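Local coordinates for HcgC (Methanococcus maripaludis S2, PDB 5O4H), which probably transfers a methyl group from S-adenosylmethionine to the pyridinol precursor during biosynthesis of the iron-guanylylpyridinol (FeGP) cofactor of [Fe]-hydrogenase, at residues D20-V25 and G176-V181; I57-L62 and I80-G85; Q74-D79 and H214-K219; K129-E134 and L154-K159. All coordinates share one frame; numbering follows the deposited sequence. Where two conformers were deposited one is given.

Interaction 1 of 4, residues D20-V25 and G176-V181; sequences DIVSDV and GTMTLV. With SAH (S-adenosyl-L-homocysteine), chain Q.
Val25 and Thr177 meet where two helices, 18-37 and 177-193, cross beside the carboxylate end of the S-adenosyl-L-homocysteine site. The local axes approach to 9.5 Å at 125°, and branched aliphatic side chains fill the crossing. Val181 lies in the groove formed by Ile21, Val22 and Val25, its CG2 coming to 3.8 Å from Ile21 CG2 and 3.9 Å from Val22 CG2. One turn earlier, Thr177 and Val25 pass each other in opposite senses, with Thr177 CG2 3.8 Å from Val25 CG1; that same methyl of Val25 also reaches CD1 of Leu180. Thr177 divides its two branches between different tasks. With CG2 anti to the backbone N and OG1 beside it (chi1 -55°), the methyl enters the helix interface while the hydroxyl faces the ligand. The backbone amide, at the start of the helix, adds its own bond: Thr177 N donates to SAH O at 2.9 Å with an angle of 161°. OG1 lies 3.1 Å from both SAH O and SAH OXT, and is also bonded to Lys29 NZ. A valine in its place would probably leave the carboxylate held by the backbone amide but without its hydroxyl partner, and Lys29 without this acceptor. Since Gly176 is the N-cap, the carboxylate sits at the start of a helix, where the helix end and Lys29 would be expected to stabilise its negative charge.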
# COMPACT_ATOMS: atom_id res chain seq x y z
N ASP C 20 -10.61 23.48 2.87
CA ASP C 20 -11.73 23.02 2.02
C ASP C 20 -12.09 21.57 2.38
O ASP C 20 -13.26 21.20 2.37
CB ASP C 20 -11.34 23.07 0.54
CG ASP C 20 -11.01 24.47 0.04
OD1 ASP C 20 -11.57 25.44 0.59
OD2 ASP C 20 -10.17 24.59 -0.88
N ILE C 21 -11.07 20.77 2.70
CA ILE C 21 -11.27 19.37 3.08
C ILE C 21 -11.94 19.37 4.45
O ILE C 21 -12.89 18.64 4.68
CB ILE C 21 -9.96 18.55 3.07
CG1 ILE C 21 -9.22 18.69 1.71
CG2 ILE C 21 -10.29 17.07 3.34
CD1 ILE C 21 -7.94 17.95 1.63
N VAL C 22 -11.44 20.19 5.37
CA VAL C 22 -12.02 20.30 6.71
C VAL C 22 -13.48 20.68 6.56
O VAL C 22 -14.36 20.08 7.17
CB VAL C 22 -11.28 21.34 7.58
CG1 VAL C 22 -12.04 21.62 8.88
CG2 VAL C 22 -9.86 20.91 7.91
N SER C 23 -13.76 21.70 5.75
CA SER C 23 -15.13 22.16 5.52
C SER C 23 -16.05 21.07 5.03
O SER C 23 -17.17 20.93 5.54
CB SER C 23 -15.15 23.33 4.55
OG SER C 23 -14.40 24.42 5.04
N ASP C 24 -15.60 20.29 4.06
CA ASP C 24 -16.40 19.19 3.52
C ASP C 24 -16.74 18.16 4.59
O ASP C 24 -17.88 17.68 4.64
CB ASP C 24 -15.68 18.48 2.35
CG ASP C 24 -16.54 17.41 1.69
OD1 ASP C 24 -16.55 16.26 2.17
OD2 ASP C 24 -17.18 17.72 0.66
N VAL C 25 -15.77 17.81 5.45
CA VAL C 25 -15.99 16.82 6.51
C VAL C 25 -16.95 17.34 7.57
O VAL C 25 -17.89 16.66 7.94
CB VAL C 25 -14.66 16.33 7.13
CG1 VAL C 25 -14.92 15.43 8.35
CG2 VAL C 25 -13.79 15.62 6.09
N GLY C 176 -12.39 11.29 13.73
CA GLY C 176 -12.01 12.67 14.01
C GLY C 176 -11.83 13.45 12.73
O GLY C 176 -11.21 12.97 11.79
N THR C 177 -12.38 14.66 12.68
CA THR C 177 -12.28 15.49 11.48
C THR C 177 -10.86 15.63 10.95
O THR C 177 -10.62 15.40 9.78
CB THR C 177 -12.87 16.87 11.77
OG1 THR C 177 -14.19 16.68 12.24
CG2 THR C 177 -12.87 17.79 10.56
N MET C 178 -9.93 16.01 11.81
CA MET C 178 -8.52 16.19 11.32
C MET C 178 -7.88 14.88 10.93
O MET C 178 -7.09 14.92 9.99
CB MET C 178 -7.58 17.00 12.24
CG MET C 178 -7.59 18.57 12.11
SD MET C 178 -7.82 19.57 10.55
CE MET C 178 -6.37 19.23 9.68
N THR C 179 -8.17 13.72 11.58
CA THR C 179 -7.61 12.41 11.19
C THR C 179 -8.11 12.09 9.78
O THR C 179 -7.34 11.63 8.93
CB THR C 179 -8.11 11.24 12.10
OG1 THR C 179 -7.55 11.40 13.38
CG2 THR C 179 -7.74 9.82 11.59
N LEU C 180 -9.40 12.34 9.54
CA LEU C 180 -9.99 12.07 8.21
C LEU C 180 -9.34 12.95 7.15
O LEU C 180 -9.06 12.48 6.06
CB LEU C 180 -11.50 12.26 8.23
CG LEU C 180 -12.30 11.25 9.05
CD1 LEU C 180 -13.71 11.69 9.17
CD2 LEU C 180 -12.27 9.89 8.43
N VAL C 181 -9.09 14.21 7.47
CA VAL C 181 -8.46 15.14 6.52
C VAL C 181 -7.04 14.66 6.21
O VAL C 181 -6.65 14.59 5.05
CB VAL C 181 -8.48 16.57 7.09
CG1 VAL C 181 -7.59 17.52 6.30
CG2 VAL C 181 -9.91 17.09 7.13
N SAH Q . -14.93 14.83 17.52
CA SAH Q . -14.16 16.07 17.16
CB SAH Q . -12.78 16.01 17.83
CG SAH Q . -12.94 16.10 19.34
SD SAH Q . -11.45 16.62 20.14
C SAH Q . -13.94 16.17 15.66
O SAH Q . -14.16 15.17 14.94
OXT SAH Q . -13.55 17.25 15.17
C5' SAH Q . -12.02 16.84 21.80
C4' SAH Q . -12.70 18.22 21.94
O4' SAH Q . -13.50 18.20 23.13
C3' SAH Q . -11.66 19.31 22.21
O3' SAH Q . -12.25 20.58 21.86
C2' SAH Q . -11.49 19.22 23.74
O2' SAH Q . -11.02 20.42 24.34
C1' SAH Q . -12.93 18.99 24.17
N9 SAH Q . -13.10 18.21 25.42
C8 SAH Q . -12.36 17.16 25.85
N7 SAH Q . -12.89 16.70 27.02
C5 SAH Q . -13.96 17.44 27.32
C6 SAH Q . -14.98 17.47 28.39
N6 SAH Q . -14.89 16.58 29.40
N1 SAH Q . -15.96 18.40 28.33
C2 SAH Q . -16.03 19.31 27.33
N3 SAH Q . -15.14 19.33 26.32
C4 SAH Q . -14.11 18.44 26.26

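Interaction 2 of 4, residues I57-L62 and I80-G85; sequences IAYSLL and ILFNDG
Tyr59 and Leu62 form a surface contact with Phe82, Asn83 and Gly85, laying the end of helix 54-61 against the loop that joins strands 65-72 and 87-90 of the Rossmann-like sheet. The loop is shaped by an Asx turn: Asn83 OD1 accepts from Gly85 N at 2.8 Å, a bent bond of 143°. No hydrogen bond crosses between the two segments; rings and methyls do the work. Phe82 brings CE1 over one face of the Tyr59 ring, 3.7 Å from Tyr59 CG, and its CZ lies equally near Tyr59 CB. The rings are oblique, their planes 46° apart and centroids 5.4 Å from each other. Phe82 also packs on Ser55 and Tyr56 of the same helix, and Tyr56 in turn meets the Tyr59 ring.

Asn83 works on both neighbours. Its CG is anti to the backbone N (chi1 -169°), carrying the amide toward the helix, where ND2 lies in the plane of the Tyr59 ring at its edge, 3.8 Å from Tyr59 CD1. Shortening this side chain to an alanine would take away the acceptor of Gly85 N, so that the turn would probably be freer to relax, and is likely to leave a gap beside the Tyr59 ring edge and Leu62 CD1, where the amide had packed. Leu62 spreads its two methyls over the turn: CD2 approaches the Gly85 carbonyl, while CD1 rests 3.4 Å from Asn83 OD1.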
# COMPACT_ATOMS: atom_id res chain seq x y z
N ILE C 57 -21.15 22.61 13.84
CA ILE C 57 -22.34 21.87 14.26
C ILE C 57 -23.20 22.80 15.11
O ILE C 57 -24.39 22.87 14.87
CB ILE C 57 -21.97 20.55 14.97
CG1 ILE C 57 -21.49 19.53 13.90
CG2 ILE C 57 -23.17 20.00 15.75
CD1 ILE C 57 -20.79 18.31 14.42
N ALA C 58 -22.60 23.51 16.09
CA ALA C 58 -23.36 24.44 16.95
C ALA C 58 -24.02 25.52 16.09
O ALA C 58 -25.19 25.83 16.28
CB ALA C 58 -22.44 25.09 17.97
N TYR C 59 -23.28 26.07 15.12
CA TYR C 59 -23.83 27.07 14.21
C TYR C 59 -25.06 26.48 13.47
O TYR C 59 -26.07 27.17 13.35
CB TYR C 59 -22.76 27.54 13.20
CG TYR C 59 -23.37 28.17 11.96
CD1 TYR C 59 -23.75 29.51 11.95
CD2 TYR C 59 -23.58 27.42 10.80
CE1 TYR C 59 -24.32 30.09 10.82
CE2 TYR C 59 -24.15 27.99 9.67
CZ TYR C 59 -24.52 29.33 9.68
OH TYR C 59 -25.08 29.91 8.57
N SER C 60 -24.96 25.23 12.98
CA SER C 60 -26.05 24.58 12.25
C SER C 60 -27.33 24.38 13.08
O SER C 60 -28.41 24.25 12.51
CB SER C 60 -25.58 23.27 11.60
OG SER C 60 -25.46 22.18 12.50
N LEU C 61 -27.22 24.35 14.41
CA LEU C 61 -28.36 24.16 15.29
C LEU C 61 -29.10 25.46 15.60
O LEU C 61 -30.22 25.40 16.13
CB LEU C 61 -27.90 23.58 16.61
CG LEU C 61 -27.24 22.22 16.57
CD1 LEU C 61 -26.71 21.87 17.93
CD2 LEU C 61 -28.18 21.14 16.10
N LEU C 62 -28.50 26.62 15.31
CA LEU C 62 -29.12 27.91 15.60
C LEU C 62 -30.50 28.10 14.98
O LEU C 62 -31.34 28.74 15.60
CB LEU C 62 -28.21 29.07 15.16
CG LEU C 62 -26.93 29.27 15.93
CD1 LEU C 62 -26.06 30.31 15.24
CD2 LEU C 62 -27.20 29.69 17.36
N ILE C 80 -12.66 29.57 18.53
CA ILE C 80 -13.00 28.81 17.32
C ILE C 80 -14.47 29.01 16.92
O ILE C 80 -14.87 28.49 15.88
CB ILE C 80 -12.59 27.31 17.48
CG1 ILE C 80 -12.22 26.70 16.12
CG2 ILE C 80 -13.66 26.49 18.18
CD1 ILE C 80 -11.43 25.39 16.23
N LEU C 81 -15.26 29.74 17.72
CA LEU C 81 -16.66 30.00 17.40
C LEU C 81 -16.67 31.23 16.50
O LEU C 81 -16.03 32.23 16.83
CB LEU C 81 -17.49 30.25 18.66
CG LEU C 81 -17.54 29.09 19.66
CD1 LEU C 81 -18.52 29.42 20.77
CD2 LEU C 81 -17.95 27.77 19.00
N PHE C 82 -17.40 31.17 15.39
CA PHE C 82 -17.50 32.26 14.41
C PHE C 82 -18.86 32.95 14.39
O PHE C 82 -19.11 33.77 13.51
CB PHE C 82 -17.15 31.74 13.00
CG PHE C 82 -18.00 30.58 12.51
CD1 PHE C 82 -19.25 30.80 11.95
CD2 PHE C 82 -17.55 29.27 12.63
CE1 PHE C 82 -20.04 29.73 11.51
CE2 PHE C 82 -18.34 28.21 12.19
CZ PHE C 82 -19.57 28.45 11.64
N ASN C 83 -19.75 32.62 15.34
CA ASN C 83 -21.08 33.21 15.40
C ASN C 83 -21.33 33.61 16.84
O ASN C 83 -21.24 32.76 17.73
CB ASN C 83 -22.13 32.22 14.91
CG ASN C 83 -23.50 32.83 14.70
OD1 ASN C 83 -24.20 33.16 15.66
ND2 ASN C 83 -23.92 33.02 13.46
N ASP C 84 -21.65 34.90 17.07
CA ASP C 84 -21.91 35.41 18.41
C ASP C 84 -23.22 34.87 19.02
O ASP C 84 -23.46 35.05 20.22
CB ASP C 84 -21.85 36.94 18.43
CG ASP C 84 -20.47 37.54 18.22
OD1 ASP C 84 -19.47 36.91 18.65
OD2 ASP C 84 -20.38 38.68 17.71
N GLY C 85 -24.06 34.23 18.20
CA GLY C 85 -25.31 33.63 18.66
C GLY C 85 -25.08 32.37 19.48
O GLY C 85 -25.96 31.96 20.24

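Interaction 3 of 4, residues Q74-D79 and H214-K219; sequences QPHLKD and HEKNVK. With SAH (S-adenosyl-L-homocysteine), chain Q.
The imidazole of His76 lies flat against the aliphatic stem of Lys216, joining the 3-10 turn that follows strand 65-72 of the Rossmann-like sheet to the junction between helices 208-214 and 218-225. This is a CH-pi contact made over the ring face: Lys216 CB stands 3.8 Å from the centroid of the His76 ring, only 13° off the normal. The chain of Lys216 continues across the ring, CG meeting His76 CE1 at 3.7 Å, before a bend at chi4 (61°) turns NZ to the carbonyl of Phe213. On the opposite face of the imidazole lies Leu77 CG, offset toward the rim, and Gln74 OE1 sits in the ring plane at the edge. His76 is therefore sandwiched between two aliphatic groups, and its rotation is further fixed by NE2, hydrogen-bonded to the carbonyl of Val212 in helix 208-214.

Leu77 couples this layer to the S-adenosyl-L-homocysteine site. The side chains of Leu77 and Val218 cross at about a right angle, with CD2 of Leu77 4.0 Å from CG2 of Val218, whereas CD1 of Leu77 points to the ribose, 3.3 Å from SAH O3'. Gln74 adds CG near O2' of the ligand, so the turn covers a side of the sugar next to Asp72, which hydrogen-bonds to SAH.

Val218 also packs CG1 against the Asp79 carbonyl. At the edge of the His76 ring, in its plane, one water ties the segments together, donating to Asp79 OD2 (2.7 Å) and Lys216 O (2.9 Å) and accepting from Val218 N (3.0 Å).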
# COMPACT_ATOMS: atom_id res chain seq x y z
N GLN C 74 -11.42 23.49 27.51
CA GLN C 74 -10.39 24.49 27.23
C GLN C 74 -11.06 25.85 27.02
O GLN C 74 -11.68 26.06 25.97
CB GLN C 74 -9.62 24.12 25.96
CG GLN C 74 -8.88 22.79 26.01
CD GLN C 74 -7.60 22.80 26.78
OE1 GLN C 74 -7.04 23.85 27.12
NE2 GLN C 74 -7.07 21.61 27.04
N PRO C 75 -10.95 26.81 27.95
CA PRO C 75 -11.59 28.12 27.73
C PRO C 75 -11.18 28.89 26.47
O PRO C 75 -12.01 29.60 25.90
CB PRO C 75 -11.24 28.92 28.99
CG PRO C 75 -10.78 27.95 29.97
CD PRO C 75 -10.26 26.77 29.25
N HIS C 76 -9.91 28.75 26.02
CA HIS C 76 -9.44 29.46 24.82
C HIS C 76 -10.17 29.02 23.53
O HIS C 76 -10.12 29.74 22.53
CB HIS C 76 -7.92 29.36 24.67
CG HIS C 76 -7.47 28.07 24.05
ND1 HIS C 76 -7.39 26.92 24.79
CD2 HIS C 76 -7.09 27.81 22.78
CE1 HIS C 76 -6.97 25.98 23.95
NE2 HIS C 76 -6.78 26.48 22.74
N LEU C 77 -10.85 27.86 23.55
CA LEU C 77 -11.57 27.40 22.37
C LEU C 77 -12.81 28.25 22.07
O LEU C 77 -13.45 28.00 21.06
CB LEU C 77 -11.87 25.91 22.43
CG LEU C 77 -10.62 25.05 22.18
CD1 LEU C 77 -10.97 23.63 22.23
CD2 LEU C 77 -9.98 25.36 20.83
N LYS C 78 -13.12 29.29 22.87
CA LYS C 78 -14.23 30.18 22.56
C LYS C 78 -13.84 30.86 21.22
O LYS C 78 -14.72 31.21 20.45
CB LYS C 78 -14.40 31.25 23.64
CG LYS C 78 -15.61 32.15 23.40
CD LYS C 78 -15.90 33.10 24.56
CE LYS C 78 -17.05 34.01 24.20
NZ LYS C 78 -17.59 34.71 25.39
N ASP C 79 -12.51 31.02 20.96
CA ASP C 79 -11.95 31.63 19.75
C ASP C 79 -12.28 30.86 18.45
O ASP C 79 -12.18 31.44 17.38
CB ASP C 79 -10.41 31.73 19.87
CG ASP C 79 -9.90 32.59 21.01
OD1 ASP C 79 -10.68 33.44 21.51
OD2 ASP C 79 -8.74 32.40 21.42
N HIS C 214 -1.57 23.25 22.46
CA HIS C 214 -0.34 23.55 23.21
C HIS C 214 -0.00 25.02 23.04
O HIS C 214 0.23 25.69 24.05
CB HIS C 214 0.79 22.60 22.82
CG HIS C 214 0.40 21.17 23.01
ND1 HIS C 214 0.49 20.26 21.99
CD2 HIS C 214 -0.11 20.55 24.11
CE1 HIS C 214 0.05 19.12 22.48
NE2 HIS C 214 -0.33 19.24 23.75
N GLU C 215 -0.01 25.53 21.80
CA GLU C 215 0.27 26.96 21.58
C GLU C 215 -0.99 27.78 21.90
O GLU C 215 -0.89 28.99 22.06
CB GLU C 215 0.70 27.23 20.16
CG GLU C 215 2.00 26.55 19.78
CD GLU C 215 2.36 26.73 18.32
OE1 GLU C 215 3.15 25.90 17.81
OE2 GLU C 215 1.86 27.68 17.68
N LYS C 216 -2.18 27.14 21.97
CA LYS C 216 -3.45 27.80 22.28
C LYS C 216 -3.67 28.97 21.35
O LYS C 216 -4.03 30.06 21.78
CB LYS C 216 -3.50 28.19 23.77
CG LYS C 216 -3.45 26.96 24.66
CD LYS C 216 -3.49 27.29 26.13
CE LYS C 216 -3.98 26.14 26.98
NZ LYS C 216 -3.11 24.94 26.87
N ASN C 217 -3.44 28.70 20.04
CA ASN C 217 -3.56 29.69 19.01
C ASN C 217 -4.51 29.27 17.91
O ASN C 217 -4.10 28.74 16.90
CB ASN C 217 -2.16 30.00 18.47
CG ASN C 217 -2.07 31.32 17.78
OD1 ASN C 217 -3.07 31.83 17.25
ND2 ASN C 217 -0.87 31.87 17.68
N VAL C 218 -5.79 29.55 18.10
CA VAL C 218 -6.80 29.21 17.10
C VAL C 218 -6.57 30.01 15.80
O VAL C 218 -6.71 29.45 14.72
CB VAL C 218 -8.22 29.43 17.66
CG1 VAL C 218 -9.28 29.24 16.58
CG2 VAL C 218 -8.50 28.50 18.84
N LYS C 219 -6.24 31.30 15.89
CA LYS C 219 -6.02 32.11 14.68
C LYS C 219 -4.90 31.53 13.82
O LYS C 219 -5.07 31.42 12.60
CB LYS C 219 -5.69 33.57 15.04
CG LYS C 219 -6.87 34.35 15.58
CD LYS C 219 -6.43 35.70 16.12
CE LYS C 219 -7.61 36.52 16.54
NZ LYS C 219 -7.21 37.73 17.31
N SAH Q . -14.93 14.83 17.52
CA SAH Q . -14.16 16.07 17.16
CB SAH Q . -12.78 16.01 17.83
CG SAH Q . -12.94 16.10 19.34
SD SAH Q . -11.45 16.62 20.14
C SAH Q . -13.94 16.17 15.66
O SAH Q . -14.16 15.17 14.94
OXT SAH Q . -13.55 17.25 15.17
C5' SAH Q . -12.02 16.84 21.80
C4' SAH Q . -12.70 18.22 21.94
O4' SAH Q . -13.50 18.20 23.13
C3' SAH Q . -11.66 19.31 22.21
O3' SAH Q . -12.25 20.58 21.86
C2' SAH Q . -11.49 19.22 23.74
O2' SAH Q . -11.02 20.42 24.34
C1' SAH Q . -12.93 18.99 24.17
N9 SAH Q . -13.10 18.21 25.42
C8 SAH Q . -12.36 17.16 25.85
N7 SAH Q . -12.89 16.70 27.02
C5 SAH Q . -13.96 17.44 27.32
C6 SAH Q . -14.98 17.47 28.39
N6 SAH Q . -14.89 16.58 29.40
N1 SAH Q . -15.96 18.40 28.33
C2 SAH Q . -16.03 19.31 27.33
N3 SAH Q . -15.14 19.33 26.32
C4 SAH Q . -14.11 18.44 26.26
O HOH W 1 -6.68 30.75 20.69

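Interaction 4 of 4, residues K129-E134 and L154-K159; sequences KVLIVE and LCVGAK. With SAH (S-adenosyl-L-homocysteine), chain Q.
Lys159 lies alongside Val130 in a parallel beta bridge, its N and O bonded to the residues before and after Val130: Lys159 N donates to Lys129 O at 3.0 Å, and Leu131 N to Lys159 O at 3.0 Å with an angle of 161°. Their side chains run the same way, Val130 CG2 touching Lys159 CD at 4.1 Å. On the other face Leu131, its CG anti to the backbone N (chi1 169°), pushes CD2 into the bend of residues 154-157, 3.2 Å from Val156 O and 3.9 Å from Val156 CG2. Leu154 CD2 spans the next step, meeting both Leu131 CD2 and Val133 CG2, the latter at 3.7 Å.

Further out, the ammonium of Lys159 is taken up by Phe36, through its carbonyl and a cation-pi contact with its ring, while Val130 packs under the same helix, 18-37. At the far end of the strand Glu134 OE1 accepts from the amino group of the ligand, SAH N, at 2.9 Å, and Glu134 OE2 pairs with Lys29. Strands 130-134 and 159-167, parallel neighbours linked through helices 142-147 and 150-153, make a beta-alpha-beta crossover of the Rossmann-like fold of this probable methyltransferase.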
# COMPACT_ATOMS: atom_id res chain seq x y z
N LYS C 129 -34.58 15.37 25.24
CA LYS C 129 -35.50 14.67 24.34
C LYS C 129 -34.62 13.84 23.42
O LYS C 129 -34.98 12.72 23.05
CB LYS C 129 -36.29 15.66 23.50
CG LYS C 129 -37.41 15.00 22.69
CD LYS C 129 -38.79 15.57 23.06
CE LYS C 129 -39.94 14.90 22.35
NZ LYS C 129 -40.54 15.76 21.30
N VAL C 130 -33.44 14.41 23.06
CA VAL C 130 -32.51 13.75 22.16
C VAL C 130 -31.07 13.83 22.64
O VAL C 130 -30.60 14.87 23.08
CB VAL C 130 -32.59 14.34 20.74
CG1 VAL C 130 -31.65 13.62 19.78
CG2 VAL C 130 -34.03 14.33 20.19
N LEU C 131 -30.36 12.71 22.53
CA LEU C 131 -28.97 12.62 22.89
C LEU C 131 -28.24 12.06 21.70
O LEU C 131 -28.64 11.04 21.20
CB LEU C 131 -28.72 11.71 24.10
CG LEU C 131 -27.25 11.36 24.38
CD1 LEU C 131 -26.43 12.61 24.74
CD2 LEU C 131 -27.16 10.35 25.46
N ILE C 132 -27.16 12.71 21.27
CA ILE C 132 -26.33 12.24 20.17
C ILE C 132 -24.91 12.17 20.71
O ILE C 132 -24.42 13.15 21.27
CB ILE C 132 -26.33 13.12 18.89
CG1 ILE C 132 -27.75 13.29 18.33
CG2 ILE C 132 -25.37 12.55 17.79
CD1 ILE C 132 -27.84 14.32 17.26
N VAL C 133 -24.24 11.03 20.54
CA VAL C 133 -22.87 10.88 21.01
C VAL C 133 -22.04 10.55 19.78
O VAL C 133 -22.40 9.64 19.05
CB VAL C 133 -22.71 9.78 22.09
CG1 VAL C 133 -21.24 9.57 22.46
CG2 VAL C 133 -23.51 10.13 23.34
N GLU C 134 -20.94 11.25 19.55
CA GLU C 134 -20.09 10.95 18.41
C GLU C 134 -19.21 9.79 18.78
O GLU C 134 -18.55 9.79 19.82
CB GLU C 134 -19.21 12.14 18.00
CG GLU C 134 -18.41 11.87 16.74
CD GLU C 134 -17.74 13.05 16.06
OE1 GLU C 134 -17.60 14.11 16.72
OE2 GLU C 134 -17.29 12.88 14.90
N LEU C 154 -24.21 6.80 26.10
CA LEU C 154 -25.59 6.82 25.59
C LEU C 154 -26.48 6.32 26.75
O LEU C 154 -27.04 5.24 26.67
CB LEU C 154 -25.74 5.87 24.37
CG LEU C 154 -25.56 6.35 22.93
CD1 LEU C 154 -26.27 5.36 21.99
CD2 LEU C 154 -26.17 7.71 22.67
N CYS C 155 -26.61 7.12 27.82
CA CYS C 155 -27.37 6.72 29.00
C CYS C 155 -28.61 7.55 29.31
O CYS C 155 -29.28 7.25 30.30
CB CYS C 155 -26.41 6.73 30.19
SG CYS C 155 -25.63 8.33 30.50
N VAL C 156 -28.94 8.57 28.50
CA VAL C 156 -30.13 9.41 28.72
C VAL C 156 -30.73 9.75 27.37
O VAL C 156 -30.10 9.51 26.34
CB VAL C 156 -29.83 10.71 29.52
CG1 VAL C 156 -29.34 10.39 30.92
CG2 VAL C 156 -28.84 11.61 28.78
N GLY C 157 -31.93 10.32 27.40
CA GLY C 157 -32.64 10.74 26.21
C GLY C 157 -33.72 9.80 25.72
O GLY C 157 -33.54 8.58 25.72
N ALA C 158 -34.85 10.39 25.29
CA ALA C 158 -35.98 9.63 24.75
C ALA C 158 -35.60 9.06 23.38
O ALA C 158 -36.08 7.98 23.01
CB ALA C 158 -37.21 10.53 24.63
N LYS C 159 -34.76 9.78 22.62
CA LYS C 159 -34.27 9.37 21.30
C LYS C 159 -32.75 9.46 21.41
O LYS C 159 -32.23 10.50 21.82
CB LYS C 159 -34.80 10.30 20.21
CG LYS C 159 -34.37 9.97 18.79
CD LYS C 159 -34.91 11.07 17.89
CE LYS C 159 -34.63 10.91 16.43
NZ LYS C 159 -35.25 12.00 15.65
N SAH Q . -14.93 14.83 17.52
CA SAH Q . -14.16 16.07 17.16
CB SAH Q . -12.78 16.01 17.83
CG SAH Q . -12.94 16.10 19.34
SD SAH Q . -11.45 16.62 20.14
C SAH Q . -13.94 16.17 15.66
O SAH Q . -14.16 15.17 14.94
OXT SAH Q . -13.55 17.25 15.17
C5' SAH Q . -12.02 16.84 21.80
C4' SAH Q . -12.70 18.22 21.94
O4' SAH Q . -13.50 18.20 23.13
C3' SAH Q . -11.66 19.31 22.21
O3' SAH Q . -12.25 20.58 21.86
C2' SAH Q . -11.49 19.22 23.74
O2' SAH Q . -11.02 20.42 24.34
C1' SAH Q . -12.93 18.99 24.17
N9 SAH Q . -13.10 18.21 25.42
C8 SAH Q . -12.36 17.16 25.85
N7 SAH Q . -12.89 16.70 27.02
C5 SAH Q . -13.96 17.44 27.32
C6 SAH Q . -14.98 17.47 28.39
N6 SAH Q . -14.89 16.58 29.40
N1 SAH Q . -15.96 18.40 28.33
C2 SAH Q . -16.03 19.31 27.33
N3 SAH Q . -15.14 19.33 26.32
C4 SAH Q . -14.11 18.44 26.26

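Overall arrangement
Interaction 1 is wholly buried, interactions 3 and 4 partly so, and interaction 2 lies at the surface. Their chemistry follows: aliphatic interdigitation between helices in the first, oblique rings and an Asx turn in the second, a CH-pi face and a bridging water in the third, and backbone pairing of parallel strands in the fourth. Interactions 1, 3 and 4 each reach SAH, at its carboxylate, ribose and amino group respectively. Helix 18-37 serves both interaction 1 and, by packing on strand 130-134, interaction 4. Residues 74-85 run without a break through interactions 3 and 2, which touch where Val218 meets Ile80.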